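TRAP dicarboxylate transporter, DctP subunit (Chromohalobacter salexigens, PDB 4P1L) binds D-glucuronate and probably delivers it, as the extracytoplasmic solute-binding subunit of a TRAP transport system, to the membrane permease for uptake into the cytoplasm. Local coordinates at residues K47-K52 with V57-Y62; A81-N86 with K240-E245; P105-S110 with T319-A324; Q176-D179 with N184-P187; S196-V201 with Y218-Y223. One frame throughout, in Å; residues are numbered along the deposited sequence. Where two conformers were deposited one is given.

Contact 3 is the most fully buried of the five: an all-apolar cluster joining the loop before helix 111-118 to the C-terminal helix. Contacts 1 and 4 are alike in topology, each the return half of a beta-alpha-beta unit, but they lie on opposite sides of the chain's centre; both are partly buried and mainly apolar, contact 4 the less buried and with a polar rim. Contact 5, a helix end against a loop, also pairs buried with exposed residues. Contact 2 differs in chemistry, resting on one hydrogen bond to a carboxylate. Contacts 1 and 2 reach the same five-stranded sheet and touch; contacts 3 and 4 touch through Pro105 and Met177, whereas contact 5 lies about 17 Å from contact 4, centre to centre.

Contact 1: residues K47-K52 with V57-Y62; sequences KEVAEK and VEPKVY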
# COMPACT_ATOMS: atom_id res chain seq x y z
N LYS A 47 4.38 18.37 -11.93
CA LYS A 47 5.19 19.31 -12.71
C LYS A 47 5.42 18.83 -14.13
O LYS A 47 5.28 19.60 -15.09
CB LYS A 47 6.54 19.56 -12.05
CG LYS A 47 6.44 20.32 -10.77
CD LYS A 47 7.78 20.29 -10.01
CE LYS A 47 7.75 21.26 -8.83
NZ LYS A 47 7.04 20.73 -7.62
N GLU A 48 5.81 17.56 -14.26
CA GLU A 48 6.15 17.01 -15.57
C GLU A 48 4.91 17.01 -16.48
O GLU A 48 4.99 17.32 -17.67
CB GLU A 48 6.75 15.62 -15.41
CG GLU A 48 7.38 15.08 -16.67
CD GLU A 48 8.13 13.78 -16.45
OE1 GLU A 48 8.63 13.57 -15.33
OE2 GLU A 48 8.23 12.96 -17.39
N VAL A 49 3.75 16.69 -15.91
CA VAL A 49 2.50 16.75 -16.67
C VAL A 49 2.24 18.18 -17.20
O VAL A 49 2.01 18.38 -18.40
CB VAL A 49 1.30 16.25 -15.84
CG1 VAL A 49 -0.02 16.57 -16.53
CG2 VAL A 49 1.44 14.76 -15.57
N ALA A 50 2.30 19.18 -16.32
CA ALA A 50 2.08 20.56 -16.76
C ALA A 50 3.08 20.96 -17.87
O ALA A 50 2.70 21.57 -18.86
CB ALA A 50 2.17 21.51 -15.57
N GLU A 51 4.35 20.60 -17.70
CA GLU A 51 5.38 20.93 -18.69
C GLU A 51 5.15 20.19 -20.01
O GLU A 51 5.20 20.79 -21.08
CB GLU A 51 6.77 20.62 -18.13
CG GLU A 51 7.12 21.49 -16.91
CD GLU A 51 8.18 20.87 -16.01
OE1 GLU A 51 8.66 19.75 -16.30
OE2 GLU A 51 8.55 21.54 -15.01
N LYS A 52 4.88 18.90 -19.94
CA LYS A 52 4.74 18.12 -21.16
C LYS A 52 3.48 18.45 -21.93
O LYS A 52 3.43 18.19 -23.13
CB LYS A 52 4.76 16.63 -20.86
CG LYS A 52 6.13 16.04 -20.55
CD LYS A 52 6.07 14.52 -20.75
CE LYS A 52 7.25 13.80 -20.12
NZ LYS A 52 8.51 13.99 -20.90
N VAL A 57 -2.86 20.61 -18.98
CA VAL A 57 -3.23 19.86 -17.81
C VAL A 57 -2.34 20.31 -16.68
O VAL A 57 -1.12 20.17 -16.76
CB VAL A 57 -3.04 18.37 -18.00
CG1 VAL A 57 -3.57 17.62 -16.77
CG2 VAL A 57 -3.71 17.90 -19.31
N GLU A 58 -2.95 20.85 -15.64
CA GLU A 58 -2.22 21.42 -14.51
C GLU A 58 -2.62 20.73 -13.21
O GLU A 58 -3.51 21.20 -12.50
CB GLU A 58 -2.50 22.92 -14.42
CG GLU A 58 -2.20 23.62 -15.74
CD GLU A 58 -2.39 25.13 -15.71
OE1 GLU A 58 -2.58 25.69 -14.61
OE2 GLU A 58 -2.33 25.74 -16.79
N PRO A 59 -1.97 19.60 -12.90
CA PRO A 59 -2.35 18.87 -11.68
C PRO A 59 -1.91 19.57 -10.41
O PRO A 59 -0.85 20.22 -10.35
CB PRO A 59 -1.64 17.52 -11.84
CG PRO A 59 -1.26 17.45 -13.32
CD PRO A 59 -0.98 18.85 -13.70
N LYS A 60 -2.74 19.44 -9.38
CA LYS A 60 -2.41 19.93 -8.06
C LYS A 60 -2.60 18.80 -7.10
O LYS A 60 -3.67 18.19 -7.06
CB LYS A 60 -3.30 21.11 -7.67
CG LYS A 60 -2.79 21.89 -6.47
CD LYS A 60 -3.62 23.16 -6.21
CE LYS A 60 -3.45 24.23 -7.30
NZ LYS A 60 -4.01 25.58 -6.89
N VAL A 61 -1.57 18.51 -6.31
CA VAL A 61 -1.65 17.39 -5.35
C VAL A 61 -2.11 17.90 -3.99
O VAL A 61 -1.58 18.87 -3.46
CB VAL A 61 -0.30 16.65 -5.19
CG1 VAL A 61 -0.49 15.43 -4.27
CG2 VAL A 61 0.24 16.24 -6.55
N TYR A 62 -3.14 17.25 -3.46
CA TYR A 62 -3.59 17.50 -2.10
C TYR A 62 -3.06 16.37 -1.21
O TYR A 62 -3.55 15.25 -1.26
CB TYR A 62 -5.10 17.58 -2.03
CG TYR A 62 -5.65 18.87 -2.64
CD1 TYR A 62 -5.76 19.03 -4.02
CD2 TYR A 62 -6.02 19.94 -1.83
CE1 TYR A 62 -6.27 20.24 -4.56
CE2 TYR A 62 -6.52 21.11 -2.35
CZ TYR A 62 -6.65 21.26 -3.71
OH TYR A 62 -7.14 22.46 -4.21
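The pyrrolidine of Pro59 is the one ring at this interface, and it meets Val49 with its CG corner: Pro59 CG lies 3.6 Å from Val49 CG1, with CD of the same ring slightly farther off. Ala46 of helix 37-52 and Phe84 of strand 84-88 also pack on the proline. Val49 holds CG1 anti to its backbone N (chi1 169°), which carries this methyl to the strand side, where it touches Val57 too; Val49 CG1 and Val57 CG1 are 3.7 Å apart. The backbones come nearest at Ala50, whose CA-H is directed at a carbonyl: Ala50 CA to Val57 O is 3.2 Å, with 144° at the hydrogen. Placing an alanine at Pro59 removes CG and CD, and would probably open a gap beside Val49 CG1 and let the chain entering the strand flex more. The contact closes the beta-alpha-beta unit of strand 26-29, helix 37-52 and strand 59-62, and Thr53 OG1 bonds to both Val49 O and Val57 N in the turn between. The two segments themselves meet through methyl and ring carbons and one CH...O contact, a union that rests on fit more than on polar bonding.

Contact 2: residues A81-N86 with K240-E245; sequences ALDFAN and KASWEE. With SO4 (sulfate ion), chain E.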
# COMPACT_ATOMS: atom_id res chain seq x y z
N ALA A 81 -14.83 12.87 -9.66
CA ALA A 81 -14.81 14.06 -8.80
C ALA A 81 -13.38 14.44 -8.44
O ALA A 81 -13.05 15.63 -8.33
CB ALA A 81 -15.63 13.82 -7.55
N LEU A 82 -12.53 13.43 -8.24
CA LEU A 82 -11.07 13.62 -8.18
C LEU A 82 -10.47 13.09 -9.47
O LEU A 82 -10.98 12.14 -10.06
CB LEU A 82 -10.45 12.89 -7.00
CG LEU A 82 -10.86 13.37 -5.60
CD1 LEU A 82 -10.29 12.41 -4.56
CD2 LEU A 82 -10.35 14.77 -5.36
N ASP A 83 -9.37 13.70 -9.90
CA ASP A 83 -8.78 13.36 -11.20
C ASP A 83 -7.67 12.32 -11.16
O ASP A 83 -7.57 11.48 -12.07
CB ASP A 83 -8.26 14.63 -11.87
CG ASP A 83 -9.35 15.66 -12.08
OD1 ASP A 83 -10.21 15.43 -12.97
OD2 ASP A 83 -9.31 16.70 -11.39
N PHE A 84 -6.82 12.37 -10.15
CA PHE A 84 -5.77 11.38 -10.03
C PHE A 84 -5.44 11.09 -8.56
O PHE A 84 -5.86 11.81 -7.67
CB PHE A 84 -4.53 11.80 -10.84
CG PHE A 84 -3.76 12.99 -10.26
CD1 PHE A 84 -4.22 14.28 -10.42
CD2 PHE A 84 -2.55 12.79 -9.60
CE1 PHE A 84 -3.51 15.37 -9.92
CE2 PHE A 84 -1.84 13.87 -9.11
CZ PHE A 84 -2.32 15.16 -9.26
N ALA A 85 -4.68 10.03 -8.31
CA ALA A 85 -4.38 9.65 -6.95
C ALA A 85 -3.32 8.55 -6.90
O ALA A 85 -3.10 7.81 -7.87
CB ALA A 85 -5.64 9.20 -6.27
N ASN A 86 -2.68 8.49 -5.74
CA ASN A 86 -1.82 7.39 -5.32
C ASN A 86 -2.62 6.59 -4.30
O ASN A 86 -2.90 7.06 -3.20
CB ASN A 86 -0.53 8.00 -4.75
CG ASN A 86 0.31 7.05 -3.91
OD1 ASN A 86 0.96 7.49 -2.97
ND2 ASN A 86 0.30 5.75 -4.23
N LYS A 240 -11.11 7.52 -15.02
CA LYS A 240 -11.33 7.20 -16.43
C LYS A 240 -11.95 8.39 -17.18
O LYS A 240 -11.57 8.67 -18.31
CB LYS A 240 -12.22 5.96 -16.59
CG LYS A 240 -12.44 5.58 -18.08
CD LYS A 240 -13.34 4.34 -18.23
CE LYS A 240 -12.65 3.07 -17.76
NZ LYS A 240 -13.16 1.83 -18.45
N ALA A 241 -12.90 9.07 -16.55
CA ALA A 241 -13.55 10.23 -17.16
C ALA A 241 -12.52 11.31 -17.52
O ALA A 241 -12.55 11.87 -18.62
CB ALA A 241 -14.59 10.80 -16.22
N SER A 242 -11.62 11.58 -16.59
CA SER A 242 -10.61 12.63 -16.81
C SER A 242 -9.62 12.21 -17.89
O SER A 242 -9.15 13.02 -18.68
CB SER A 242 -9.86 12.93 -15.51
OG SER A 242 -10.75 13.42 -14.53
N TRP A 243 -9.29 10.93 -17.90
CA TRP A 243 -8.38 10.36 -18.88
C TRP A 243 -8.93 10.47 -20.30
O TRP A 243 -8.23 10.90 -21.21
CB TRP A 243 -8.14 8.88 -18.50
CG TRP A 243 -7.01 8.22 -19.22
CD1 TRP A 243 -7.09 7.12 -20.01
CD2 TRP A 243 -5.62 8.58 -19.19
NE1 TRP A 243 -5.84 6.77 -20.48
CE2 TRP A 243 -4.92 7.65 -19.99
CE3 TRP A 243 -4.90 9.61 -18.57
CZ2 TRP A 243 -3.54 7.73 -20.21
CZ3 TRP A 243 -3.52 9.67 -18.79
CH2 TRP A 243 -2.86 8.73 -19.58
N GLU A 244 -10.19 10.08 -20.47
CA GLU A 244 -10.80 10.04 -21.79
C GLU A 244 -10.98 11.42 -22.41
O GLU A 244 -11.00 11.55 -23.64
CB GLU A 244 -12.14 9.32 -21.71
CG GLU A 244 -11.98 7.84 -21.43
CD GLU A 244 -13.29 7.08 -21.45
OE1 GLU A 244 -14.36 7.69 -21.18
OE2 GLU A 244 -13.23 5.87 -21.75
N GLU A 245 -11.10 12.45 -21.57
CA GLU A 245 -11.33 13.81 -22.07
C GLU A 245 -10.12 14.34 -22.82
O GLU A 245 -10.25 15.23 -23.65
CB GLU A 245 -11.61 14.76 -20.91
CG GLU A 245 -12.98 14.62 -20.32
CD GLU A 245 -13.13 15.44 -19.05
OE1 GLU A 245 -12.12 15.64 -18.34
OE2 GLU A 245 -14.27 15.89 -18.78
S SO4 E . -4.29 4.62 -23.31
O1 SO4 E . -2.98 5.22 -23.11
O2 SO4 E . -4.13 3.29 -23.88
O3 SO4 E . -5.05 4.49 -22.06
O4 SO4 E . -5.07 5.47 -24.20
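One hydrogen bond carries the contact: Ser242 OG donates to Asp83 OD1 at 2.6 Å, a short bond that uses the anti lone pair, the one facing away from the other carboxylate oxygen. Asp83 turns CG beside its backbone N (chi1 -59°), which swings the carboxylate to the helix, while OD2 accepts from Arg27 N. Two bonds to different oxygens therefore fix the rotation of the group. An alanine at Asp83 removes both acceptors, so that Ser242 OG and Arg27 N would probably lose their mates and the tie between loop and helix would go.

Among the charges, Glu245 OE1 lies 5.7 Å from Asp83 OD1, a like charge not in contact, which might raise the pKa of the aspartate slightly, against the stabilising effect of its two donors.

In packing, Trp26 of strand 26-29 lies against both Asp83 and Ser242, beside the hydrogen-bonded pair. Trp243 faces another way, onto Ile136 and Leu138, and its ring edge grips a sulfate ion, probably from the crystallisation liquor: Trp243 NE1 to sulfate O3 is 2.9 Å and nearly straight at 172°, with Arg255 as a further donor.

Strands 84-88 and 234-239 run antiparallel in a mixed sheet ordered 59-62, 26-29, 84-88, 234-239, 135-141, the 2-1-3-n-4 topology of class II periplasmic binding proteins, and the contact sits where helix 240-245 leaves that sheet.

Contact 3: residues P105-S110 with T319-A324; sequences PFIFKS and TDIQDA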
# COMPACT_ATOMS: atom_id res chain seq x y z
N PRO A 105 -1.38 -12.60 2.40
CA PRO A 105 -0.12 -12.47 3.14
C PRO A 105 1.00 -13.31 2.53
O PRO A 105 0.78 -14.46 2.14
CB PRO A 105 -0.49 -12.95 4.56
CG PRO A 105 -1.97 -12.67 4.66
CD PRO A 105 -2.50 -12.97 3.28
N PHE A 106 2.19 -12.73 2.45
CA PHE A 106 3.37 -13.44 1.93
C PHE A 106 3.29 -13.85 0.46
O PHE A 106 4.06 -14.69 0.01
CB PHE A 106 3.68 -14.68 2.82
CG PHE A 106 3.91 -14.34 4.26
CD1 PHE A 106 5.14 -13.84 4.69
CD2 PHE A 106 2.89 -14.48 5.21
CE1 PHE A 106 5.35 -13.52 6.01
CE2 PHE A 106 3.12 -14.16 6.54
CZ PHE A 106 4.32 -13.67 6.93
N ILE A 107 2.39 -13.27 -0.32
CA ILE A 107 2.31 -13.69 -1.71
C ILE A 107 3.59 -13.31 -2.48
O ILE A 107 4.00 -14.02 -3.39
CB ILE A 107 1.04 -13.19 -2.43
CG1 ILE A 107 0.89 -13.99 -3.72
CG2 ILE A 107 1.05 -11.67 -2.62
CD1 ILE A 107 -0.46 -13.87 -4.34
N PHE A 108 4.20 -12.18 -2.12
CA PHE A 108 5.48 -11.76 -2.70
C PHE A 108 6.62 -12.10 -1.74
O PHE A 108 6.49 -11.92 -0.54
CB PHE A 108 5.50 -10.25 -2.98
CG PHE A 108 4.53 -9.81 -4.05
CD1 PHE A 108 4.70 -10.21 -5.36
CD2 PHE A 108 3.44 -9.03 -3.72
CE1 PHE A 108 3.81 -9.83 -6.33
CE2 PHE A 108 2.54 -8.64 -4.68
CZ PHE A 108 2.72 -9.06 -5.99
N LYS A 109 7.75 -12.57 -2.28
CA LYS A 109 8.91 -12.93 -1.48
C LYS A 109 9.72 -11.68 -1.07
O LYS A 109 10.39 -11.66 -0.03
CB LYS A 109 9.82 -13.90 -2.26
CG LYS A 109 9.23 -15.28 -2.47
CD LYS A 109 10.20 -16.23 -3.17
CE LYS A 109 9.57 -17.61 -3.38
NZ LYS A 109 10.52 -18.55 -4.06
N SER A 110 9.67 -10.65 -1.90
CA SER A 110 10.37 -9.41 -1.60
C SER A 110 9.80 -8.27 -2.43
O SER A 110 9.10 -8.50 -3.42
CB SER A 110 11.87 -9.56 -1.92
OG SER A 110 12.08 -9.73 -3.31
N THR A 319 -1.51 -18.38 -8.61
CA THR A 319 -0.44 -19.32 -8.94
C THR A 319 0.58 -18.72 -9.89
O THR A 319 1.77 -19.03 -9.79
CB THR A 319 -0.99 -20.68 -9.46
OG1 THR A 319 -1.71 -20.47 -10.67
CG2 THR A 319 -1.92 -21.30 -8.47
N ASP A 320 0.15 -17.81 -10.78
CA ASP A 320 1.11 -17.19 -11.69
C ASP A 320 2.09 -16.30 -10.89
O ASP A 320 3.30 -16.29 -11.17
CB ASP A 320 0.43 -16.37 -12.78
CG ASP A 320 -0.23 -17.24 -13.88
OD1 ASP A 320 0.03 -18.46 -13.94
OD2 ASP A 320 -1.02 -16.68 -14.67
N ILE A 321 1.59 -15.58 -9.90
CA ILE A 321 2.45 -14.75 -9.08
C ILE A 321 3.41 -15.62 -8.27
O ILE A 321 4.61 -15.32 -8.17
CB ILE A 321 1.62 -13.83 -8.16
CG1 ILE A 321 0.95 -12.74 -9.01
CG2 ILE A 321 2.52 -13.21 -7.08
CD1 ILE A 321 -0.20 -12.01 -8.29
N GLN A 322 2.90 -16.69 -7.68
CA GLN A 322 3.75 -17.59 -6.91
C GLN A 322 4.82 -18.22 -7.81
O GLN A 322 5.99 -18.27 -7.45
CB GLN A 322 2.94 -18.69 -6.26
CG GLN A 322 1.90 -18.21 -5.24
CD GLN A 322 1.02 -19.35 -4.76
OE1 GLN A 322 0.58 -20.19 -5.56
NE2 GLN A 322 0.77 -19.40 -3.46
N ASP A 323 4.40 -18.68 -8.98
CA ASP A 323 5.30 -19.37 -9.88
C ASP A 323 6.38 -18.43 -10.41
O ASP A 323 7.49 -18.87 -10.70
CB ASP A 323 4.53 -20.02 -11.04
CG ASP A 323 3.68 -21.22 -10.58
OD1 ASP A 323 3.77 -21.62 -9.41
OD2 ASP A 323 2.92 -21.75 -11.42
N ALA A 324 6.08 -17.14 -10.49
CA ALA A 324 7.02 -16.19 -11.08
C ALA A 324 8.17 -15.88 -10.13
O ALA A 324 9.07 -15.10 -10.47
CB ALA A 324 6.30 -14.89 -11.48
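Ile107 extends CG1 anti to its backbone N (chi1 -165°), which carries it across to Ile321, while Phe108 turns its ring beside its own backbone N (chi1 -66°) and swings it to the same target. That target is a single methyl, CG2 of Ile321, which is met by both side chains. Ile107 CG1 lies 3.8 Å from Ile321 CG2, and the terminal CD1 of Ile107 is only a little farther off; the two isoleucines cross at about a right angle. The ring comes in through CE1: Phe108 CE1 is 3.7 Å from Ile321 CG2. All three side chains are buried, and the helix 315-323 that supplies Ile321 is the C-terminal helix of the chain, laid here against the loop between strand 84-88 and helix 111-118. Ser110 ends that loop as the N-cap of helix 111-118, whose Ile117 packs on both Phe108 and Ile321. Helix 121-132 adds Ile122 and Phe126 around Ile321. Polar ties run beside the apolar cluster: Gln325 accepts from Lys109 N with its OE1 and gives its NE2 to Ile107 O and Ile321 O, stitching the loop to the helix end. The side chain of Phe108 lies about 11 Å from those of Arg146 and Glu234, both glucuronate-binding residues, and about 14 Å from the bound sugar acid.

Contact 4: residues Q176-D179 with N184-P187; sequences QMID and NATP
Ile178 and Ala185 make the tight half of this contact, the isoleucine laying its branch point directly against the alanine methyl: Ile178 CB to Ala185 CB is 3.7 Å, and CG1 of the isoleucine flanks the same methyl. The other branch, CG2, stands anti to the backbone N and lies against the backbone of Asn184, near both its N and its O; Ile178 CG2 is 3.6 Å from Asn184 O. The CB atoms of Ile178 and Ala185 each point toward the opposing segment. Val166 and Val168 of the neighbouring parallel strand 165-168 cover Ile178 further.

The outer half is looser. Asp179 is exposed, and its carboxylate leans along the strand without bonding to it: Asp179 OD1 lies 3.9 Å from Asn184 CA and 4.1 Å from Ala185 N. The CB of Asn184 points away from the helix; its backbone is hydrogen-bonded with Leu164 and Val166.

Together the segments close the beta-alpha-beta unit of strand 165-168, helix 172-181 and strand 184-187. Arg167, which binds glucuronate, sits between the two valines in sequence, and its side chain is about 7 Å from that of Ala185.

Asn184 and Thr186 are hydrogen-bonded to the neighbouring strand, and the aspartate carboxylate makes no hydrogen bond across the contact, which leaves van der Waals packing of Ile178 on the small Ala185 to join these two segments.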
# COMPACT_ATOMS: atom_id res chain seq x y z
N GLN A 176 -8.58 -11.67 8.98
CA GLN A 176 -8.30 -13.08 8.91
C GLN A 176 -6.82 -13.33 9.18
O GLN A 176 -6.46 -14.26 9.91
CB GLN A 176 -8.75 -13.66 7.57
CG GLN A 176 -9.08 -15.12 7.62
CD GLN A 176 -9.52 -15.66 6.28
OE1 GLN A 176 -9.51 -14.94 5.26
NE2 GLN A 176 -9.87 -16.95 6.26
N MSE A 177 -5.97 -12.50 8.59
CA MSE A 177 -4.52 -12.62 8.79
C MSE A 177 -4.11 -12.54 10.28
O MSE A 177 -3.44 -13.44 10.79
CB MSE A 177 -3.79 -11.54 8.00
CG MSE A 177 -2.29 -11.50 8.23
SE MSE A 177 -1.46 -10.01 7.30
CE MSE A 177 -1.94 -8.64 8.64
N ILE A 178 -4.54 -11.48 10.97
CA ILE A 178 -4.24 -11.34 12.38
C ILE A 178 -4.84 -12.50 13.21
O ILE A 178 -4.19 -13.03 14.13
CB ILE A 178 -4.75 -10.01 12.93
CG1 ILE A 178 -4.04 -8.83 12.25
CG2 ILE A 178 -4.55 -9.94 14.46
CD1 ILE A 178 -2.54 -8.78 12.47
N ASP A 179 -6.07 -12.88 12.89
CA ASP A 179 -6.73 -13.93 13.62
C ASP A 179 -5.99 -15.25 13.50
O ASP A 179 -5.86 -15.98 14.47
CB ASP A 179 -8.18 -14.13 13.14
CG ASP A 179 -9.09 -13.03 13.58
OD1 ASP A 179 -8.62 -12.03 14.18
OD2 ASP A 179 -10.29 -13.15 13.31
N ASN A 184 -6.15 -10.40 17.69
CA ASN A 184 -7.44 -9.93 17.23
C ASN A 184 -7.22 -8.59 16.55
O ASN A 184 -6.24 -7.90 16.83
CB ASN A 184 -8.48 -9.89 18.36
CG ASN A 184 -8.20 -8.84 19.39
OD1 ASN A 184 -8.68 -7.71 19.30
ND2 ASN A 184 -7.44 -9.21 20.41
N ALA A 185 -8.10 -8.25 15.63
CA ALA A 185 -7.85 -7.13 14.74
C ALA A 185 -9.00 -6.12 14.75
O ALA A 185 -10.13 -6.44 15.11
CB ALA A 185 -7.62 -7.63 13.32
N THR A 186 -8.71 -4.91 14.32
CA THR A 186 -9.75 -3.92 14.20
C THR A 186 -9.40 -2.96 13.07
O THR A 186 -8.30 -2.40 13.04
CB THR A 186 -9.97 -3.17 15.52
OG1 THR A 186 -11.04 -2.22 15.36
CG2 THR A 186 -8.74 -2.43 15.92
N PRO A 187 -10.31 -2.81 12.10
CA PRO A 187 -10.10 -1.94 10.95
C PRO A 187 -10.25 -0.50 11.37
O PRO A 187 -11.16 -0.19 12.15
CB PRO A 187 -11.21 -2.38 9.98
CG PRO A 187 -12.29 -2.88 10.86
CD PRO A 187 -11.60 -3.53 12.03

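Contact 5: residues S196-V201 with Y218-Y223; sequences SLKTGV and YEVANY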
# COMPACT_ATOMS: atom_id res chain seq x y z
N SER A 196 -5.09 6.29 18.88
CA SER A 196 -5.65 5.04 19.37
C SER A 196 -4.59 4.21 20.13
O SER A 196 -4.89 3.59 21.15
CB SER A 196 -6.27 4.26 18.21
OG SER A 196 -7.00 3.15 18.69
N LEU A 197 -3.36 4.21 19.63
CA LEU A 197 -2.24 3.65 20.38
C LEU A 197 -1.99 4.41 21.68
O LEU A 197 -1.78 3.80 22.73
CB LEU A 197 -0.96 3.70 19.53
CG LEU A 197 -0.89 2.73 18.35
CD1 LEU A 197 0.25 3.13 17.45
CD2 LEU A 197 -0.72 1.27 18.79
N LYS A 198 -1.99 5.73 21.60
CA LYS A 198 -1.71 6.57 22.77
C LYS A 198 -2.70 6.28 23.91
O LYS A 198 -2.32 6.19 25.08
CB LYS A 198 -1.77 8.04 22.38
CG LYS A 198 -0.87 8.98 23.18
CD LYS A 198 -0.77 10.34 22.48
CE LYS A 198 -0.87 11.52 23.45
NZ LYS A 198 0.37 11.74 24.24
N THR A 199 -3.96 6.12 23.56
CA THR A 199 -5.02 5.91 24.56
C THR A 199 -5.25 4.46 24.95
O THR A 199 -6.08 4.18 25.81
CB THR A 199 -6.36 6.49 24.08
OG1 THR A 199 -6.79 5.81 22.90
CG2 THR A 199 -6.22 7.98 23.81
N GLY A 200 -4.53 3.53 24.32
CA GLY A 200 -4.60 2.13 24.71
C GLY A 200 -5.77 1.36 24.15
O GLY A 200 -5.95 0.20 24.48
N VAL A 201 -6.54 2.00 23.28
CA VAL A 201 -7.65 1.38 22.56
C VAL A 201 -7.19 0.19 21.70
O VAL A 201 -7.94 -0.76 21.50
CB VAL A 201 -8.32 2.42 21.64
CG1 VAL A 201 -9.32 1.78 20.71
CG2 VAL A 201 -8.99 3.51 22.49
N TYR A 218 5.78 5.04 16.14
CA TYR A 218 6.95 4.53 16.85
C TYR A 218 7.13 5.17 18.22
O TYR A 218 7.79 4.60 19.08
CB TYR A 218 8.19 4.77 16.01
CG TYR A 218 8.69 6.20 16.02
CD1 TYR A 218 8.16 7.15 15.17
CD2 TYR A 218 9.75 6.59 16.85
CE1 TYR A 218 8.63 8.46 15.17
CE2 TYR A 218 10.22 7.89 16.85
CZ TYR A 218 9.66 8.81 16.00
OH TYR A 218 10.12 10.10 15.99
N GLU A 219 6.55 6.34 18.44
CA GLU A 219 6.65 7.00 19.72
C GLU A 219 5.84 6.31 20.80
O GLU A 219 6.06 6.54 21.98
CB GLU A 219 6.19 8.46 19.62
CG GLU A 219 7.02 9.32 18.69
CD GLU A 219 6.34 10.64 18.39
OE1 GLU A 219 5.39 10.99 19.13
OE2 GLU A 219 6.73 11.31 17.41
N VAL A 220 4.85 5.50 20.40
CA VAL A 220 3.98 4.86 21.38
C VAL A 220 4.14 3.34 21.36
O VAL A 220 4.15 2.68 22.40
CB VAL A 220 2.51 5.26 21.17
CG1 VAL A 220 1.60 4.48 22.13
CG2 VAL A 220 2.34 6.76 21.36
N ALA A 221 4.35 2.79 20.18
CA ALA A 221 4.54 1.35 20.04
C ALA A 221 6.01 1.09 19.71
O ALA A 221 6.41 1.16 18.54
CB ALA A 221 3.62 0.81 18.98
N ASN A 222 6.77 0.79 20.77
CA ASN A 222 8.24 0.73 20.76
C ASN A 222 8.84 -0.57 20.22
O ASN A 222 10.05 -0.63 20.01
CB ASN A 222 8.76 0.96 22.20
CG ASN A 222 10.19 1.54 22.24
OD1 ASN A 222 10.47 2.58 21.65
ND2 ASN A 222 11.08 0.87 22.96
N TYR A 223 8.02 -1.60 20.00
CA TYR A 223 8.49 -2.90 19.54
C TYR A 223 8.07 -3.06 18.11
O TYR A 223 6.89 -3.00 17.80
CB TYR A 223 7.87 -4.04 20.35
CG TYR A 223 8.21 -3.95 21.82
CD1 TYR A 223 9.42 -4.45 22.31
CD2 TYR A 223 7.36 -3.32 22.71
CE1 TYR A 223 9.73 -4.35 23.65
CE2 TYR A 223 7.68 -3.21 24.07
CZ TYR A 223 8.87 -3.72 24.52
OH TYR A 223 9.19 -3.63 25.86
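Val220 drives one methyl into the last turn of the helix: Val220 CG1 sits 3.7 Å from Leu197 CB and 3.5 Å from Leu197 O, so it touches side chain and carbonyl of the same residue. The methyl is carried there by a chi1 of 175°, which sets CG1 anti to the backbone N, and it also comes close to the backbone N of Lys198. On the outer side Val220 CG2 lies more loosely against the lysine stem, 4.3 Å from Lys198 CG, while the charged end of the lysine leads away. Leu197 completes the shell by reaching inward, where its CD2 is 4.4 Å from Ala221 CB.

Behind this shell the helix end is shaped by a Schellman motif. Gly200 takes a positive phi of 82°, and its N bonds back to the very carbonyl that Val220 covers, Gly200 N to Leu197 O being 3.2 Å. Two tyrosine hydroxyls bond to the loop: Tyr194 OH, from helix 193-198, to Glu219 OE1, and Tyr212 OH to Ala221 O.

Leu197 also packs on Ile202, and its side chain is about 7 Å from that of the glucuronate-binding Arg167. Ala221 rests on Tyr149 of strand 146-150. The contact thus joins the end of helix 193-198 to the loop running from helix 209-214 into strand 223-230, beside the four-stranded sheet that contains strands 146-150 and 223-230.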